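Local coordinates for NlpC/P60 domain-containing protein (Mycobacterium avium subsp. paratuberculosis, PDB 3GT2) that is the NlpC/P60 domain of a longer mycobacterial antigen and is probably a cysteine-type peptidase of family C40, though its function is unproven, at residues A[10-13]-A[14-18]; A[72-75]-A[76-79]. All coordinates share one frame; numbering follows the deposited sequence.

Interaction 1. Residues A[10-13]-A[14-18]; sequences MDYQ and QATDV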
# COMPACT_ATOMS: atom_id res chain seq x y z
N MSE A 10 -21.38 -2.31 -2.91
CA MSE A 10 -21.15 -1.05 -3.61
C MSE A 10 -20.15 -0.16 -2.87
O MSE A 10 -19.25 0.40 -3.48
CB MSE A 10 -22.45 -0.28 -3.82
CG MSE A 10 -22.26 1.02 -4.58
SE MSE A 10 -23.94 1.99 -4.84
CE MSE A 10 -24.42 2.28 -2.96
N ASP A 11 -20.31 -0.05 -1.55
CA ASP A 11 -19.40 0.78 -0.76
C ASP A 11 -17.97 0.26 -0.86
O ASP A 11 -17.02 1.03 -1.02
CB ASP A 11 -19.85 0.85 0.70
CG ASP A 11 -21.02 1.80 0.90
OD1 ASP A 11 -21.43 2.45 -0.08
OD2 ASP A 11 -21.53 1.89 2.04
N TYR A 12 -17.83 -1.06 -0.78
CA TYR A 12 -16.54 -1.72 -0.93
C TYR A 12 -15.93 -1.40 -2.30
O TYR A 12 -14.78 -1.01 -2.39
CB TYR A 12 -16.73 -3.23 -0.77
CG TYR A 12 -15.56 -4.08 -1.18
CD1 TYR A 12 -14.32 -3.95 -0.56
CD2 TYR A 12 -15.69 -5.06 -2.16
CE1 TYR A 12 -13.25 -4.76 -0.91
CE2 TYR A 12 -14.63 -5.87 -2.52
CZ TYR A 12 -13.41 -5.71 -1.90
OH TYR A 12 -12.35 -6.51 -2.27
N GLN A 13 -16.72 -1.57 -3.35
CA GLN A 13 -16.25 -1.27 -4.70
C GLN A 13 -15.92 0.21 -4.89
O GLN A 13 -14.93 0.56 -5.54
CB GLN A 13 -17.30 -1.71 -5.73
CG GLN A 13 -17.55 -3.21 -5.74
CD GLN A 13 -18.87 -3.57 -6.42
OE1 GLN A 13 -19.26 -4.74 -6.46
NE2 GLN A 13 -19.55 -2.56 -6.95
N GLN A 14 -16.75 1.07 -4.32
CA GLN A 14 -16.52 2.50 -4.42
C GLN A 14 -15.26 2.90 -3.67
O GLN A 14 -14.46 3.69 -4.18
CB GLN A 14 -17.71 3.26 -3.85
CG GLN A 14 -18.68 3.76 -4.87
CD GLN A 14 -19.67 4.72 -4.26
OE1 GLN A 14 -20.62 4.31 -3.61
NE2 GLN A 14 -19.44 6.02 -4.46
N ALA A 15 -15.09 2.36 -2.47
CA ALA A 15 -13.88 2.64 -1.68
C ALA A 15 -12.64 2.15 -2.41
O ALA A 15 -11.65 2.87 -2.52
CB ALA A 15 -13.98 1.99 -0.30
N THR A 16 -12.70 0.93 -2.93
CA THR A 16 -11.56 0.36 -3.63
C THR A 16 -11.13 1.24 -4.81
O THR A 16 -9.94 1.48 -5.01
CB THR A 16 -11.89 -1.07 -4.11
OG1 THR A 16 -12.20 -1.88 -2.97
CG2 THR A 16 -10.71 -1.67 -4.84
N ASP A 17 -12.10 1.74 -5.56
CA ASP A 17 -11.84 2.61 -6.70
C ASP A 17 -11.19 3.94 -6.29
O ASP A 17 -10.29 4.43 -6.96
CB ASP A 17 -13.14 2.89 -7.46
CG ASP A 17 -12.96 3.90 -8.56
OD1 ASP A 17 -12.50 3.50 -9.66
OD2 ASP A 17 -13.26 5.09 -8.34
N VAL A 18 -11.66 4.52 -5.20
CA VAL A 18 -11.09 5.77 -4.70
C VAL A 18 -9.63 5.58 -4.28
O VAL A 18 -8.77 6.42 -4.58
CB VAL A 18 -11.89 6.29 -3.49
CG1 VAL A 18 -11.06 7.29 -2.69
CG2 VAL A 18 -13.20 6.92 -3.95
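With chi1 at -60°, Thr16 sets its OG1 beside its own backbone N and swings it back along helix 7-24 to Tyr12, whose CG stands anti to its backbone N (chi1 168°), placing the ring beside the hydroxyl. Thr16 OG1 donates to Tyr12 O at 2.8 Å, coming from above the carbonyl plane, while Thr16 N gives the ordinary helical bond to Tyr12 O at 2.9 Å from the opposite face. One carbonyl oxygen is thus gripped twice by a single residue. The hydroxyl also lies over one face of the Tyr12 ring, towards its rim, with Thr16 OG1 3.7 Å from Tyr12 CE1. Threonine suits this buried place because a short polar arm can spend its proton on the preceding turn; Leu140, near the C terminus, packs against Tyr12, Ala15 and Thr16, and Arg91 touches the tyrosine as well. On the exposed flank Gln14 runs side by side with selenomethionine Met10, Gln14 OE1 3.8 Å from Met10 CG, in loose contact without a polar bond. Gln14 N to Met10 O, at 2.7 Å, continues the backbone ladder. With its proton given to Tyr12 O, the Thr16 hydroxyl can probably be buried at modest cost.

Interaction 2. Residues A[72-75]-A[76-79]; sequences PRSS and GAMY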
# COMPACT_ATOMS: atom_id res chain seq x y z
N PRO A 72 -2.33 2.08 10.18
CA PRO A 72 -1.15 2.20 11.05
C PRO A 72 0.10 2.52 10.25
O PRO A 72 0.23 2.19 9.06
CB PRO A 72 -1.01 0.81 11.67
CG PRO A 72 -2.31 0.09 11.40
CD PRO A 72 -2.97 0.76 10.23
N ARG A 73 1.04 3.18 10.92
CA ARG A 73 2.35 3.38 10.36
C ARG A 73 3.09 2.05 10.47
O ARG A 73 2.91 1.32 11.45
CB ARG A 73 3.10 4.51 11.08
CG ARG A 73 2.62 5.93 10.69
CD ARG A 73 1.77 6.62 11.78
NE ARG A 73 0.74 7.50 11.22
CZ ARG A 73 0.06 8.41 11.91
NH1 ARG A 73 0.30 8.58 13.21
NH2 ARG A 73 -0.87 9.15 11.32
N SER A 74 3.87 1.74 9.44
CA SER A 74 4.67 0.51 9.34
C SER A 74 3.91 -0.64 8.68
O SER A 74 2.77 -0.93 9.02
CB SER A 74 5.26 0.08 10.69
OG SER A 74 4.39 -0.79 11.41
N SER A 75 4.57 -1.28 7.73
CA SER A 75 3.97 -2.44 7.08
C SER A 75 3.71 -3.57 8.08
O SER A 75 2.71 -4.28 7.96
CB SER A 75 4.85 -2.92 5.92
OG SER A 75 6.11 -3.36 6.40
N GLY A 76 4.59 -3.73 9.06
CA GLY A 76 4.42 -4.75 10.08
C GLY A 76 3.14 -4.57 10.88
O GLY A 76 2.51 -5.55 11.28
N ALA A 77 2.75 -3.33 11.11
CA ALA A 77 1.51 -3.05 11.84
C ALA A 77 0.29 -3.21 10.94
O ALA A 77 -0.77 -3.63 11.41
CB ALA A 77 1.55 -1.64 12.45
N MSE A 78 0.42 -2.87 9.66
CA MSE A 78 -0.69 -3.07 8.73
C MSE A 78 -1.01 -4.56 8.58
O MSE A 78 -2.16 -4.93 8.37
CB MSE A 78 -0.36 -2.48 7.36
CG MSE A 78 -0.28 -0.98 7.33
SE MSE A 78 0.41 -0.32 5.63
CE MSE A 78 0.56 1.54 6.12
N TYR A 79 0.02 -5.40 8.71
CA TYR A 79 -0.14 -6.84 8.57
C TYR A 79 -1.02 -7.38 9.68
O TYR A 79 -1.53 -8.48 9.59
CB TYR A 79 1.22 -7.51 8.64
CG TYR A 79 1.24 -8.94 8.16
CD1 TYR A 79 0.86 -9.26 6.85
CD2 TYR A 79 1.65 -9.97 8.99
CE1 TYR A 79 0.89 -10.56 6.40
CE2 TYR A 79 1.68 -11.28 8.55
CZ TYR A 79 1.30 -11.57 7.25
OH TYR A 79 1.32 -12.86 6.77
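Ser74 reaches with its OG, and Ala77 turns its methyl back, across the first turn of helix 75-78. Ser74 OG accepts from Ala77 N at 3.0 Å, with an N-H...O angle of 144°, and sits 3.1 Å from Ala77 CB. A chi1 of 90° holds this OG between the serine's own N and carbonyl carbon. The methyl also meets Pro72, Ala77 CB to Pro72 CB 3.6 Å, so the puckered, rigid ring of Pro72 borders one side of the turn and a small alanine lets it come close. Ser74 is therefore an N-cap: serine suits it because a short hydroxyl can stand in for the acceptor that the first turn lacks, here in the NlpC/P60 domain, where the chain leaves the loop after helix 56-65. Met78 N donates to Ser74 O at 3.1 Å. The Met78 selenomethionine chain runs extended beyond CG, back past the carbonyls of Ser74 and Pro72; Met78 CG lies 3.5 Å from Ser74 O and 4.3 Å from Pro72 CD, and the chain packs on Ser57, Met60 and Gln61 of helix 56-65. Ser75, buried, turns its hydroxyl off the turn and hydrogen-bonds to Gly102 O. Tyr79, whose N bonds Ser75 O at 3.0 Å, carries its ring away from the turn to lie edge-to-face with Phe97 and in cation-pi contact with Lys84.

From the N terminus the chain first runs through helix 7-24, where interaction 1 lies wholly inside the helix and closes no loop beyond single turns. It then passes the strand pair 42-43 and 52-53 and helix 56-65 before entering the loop that leads to interaction 2, at the start of helix 75-78. The two contacts follow in series, neither enclosing nor crossing the other. The centres of interaction 1 and interaction 2 are about 22 Å apart, and the nearest atoms of interaction 1 and interaction 2 about 14 Å. Interaction 1 belongs to a helix that rests partly on the chain's C-terminal end, whereas interaction 2 joins helix 56-65 to strand 95-98 of the four-stranded sheet.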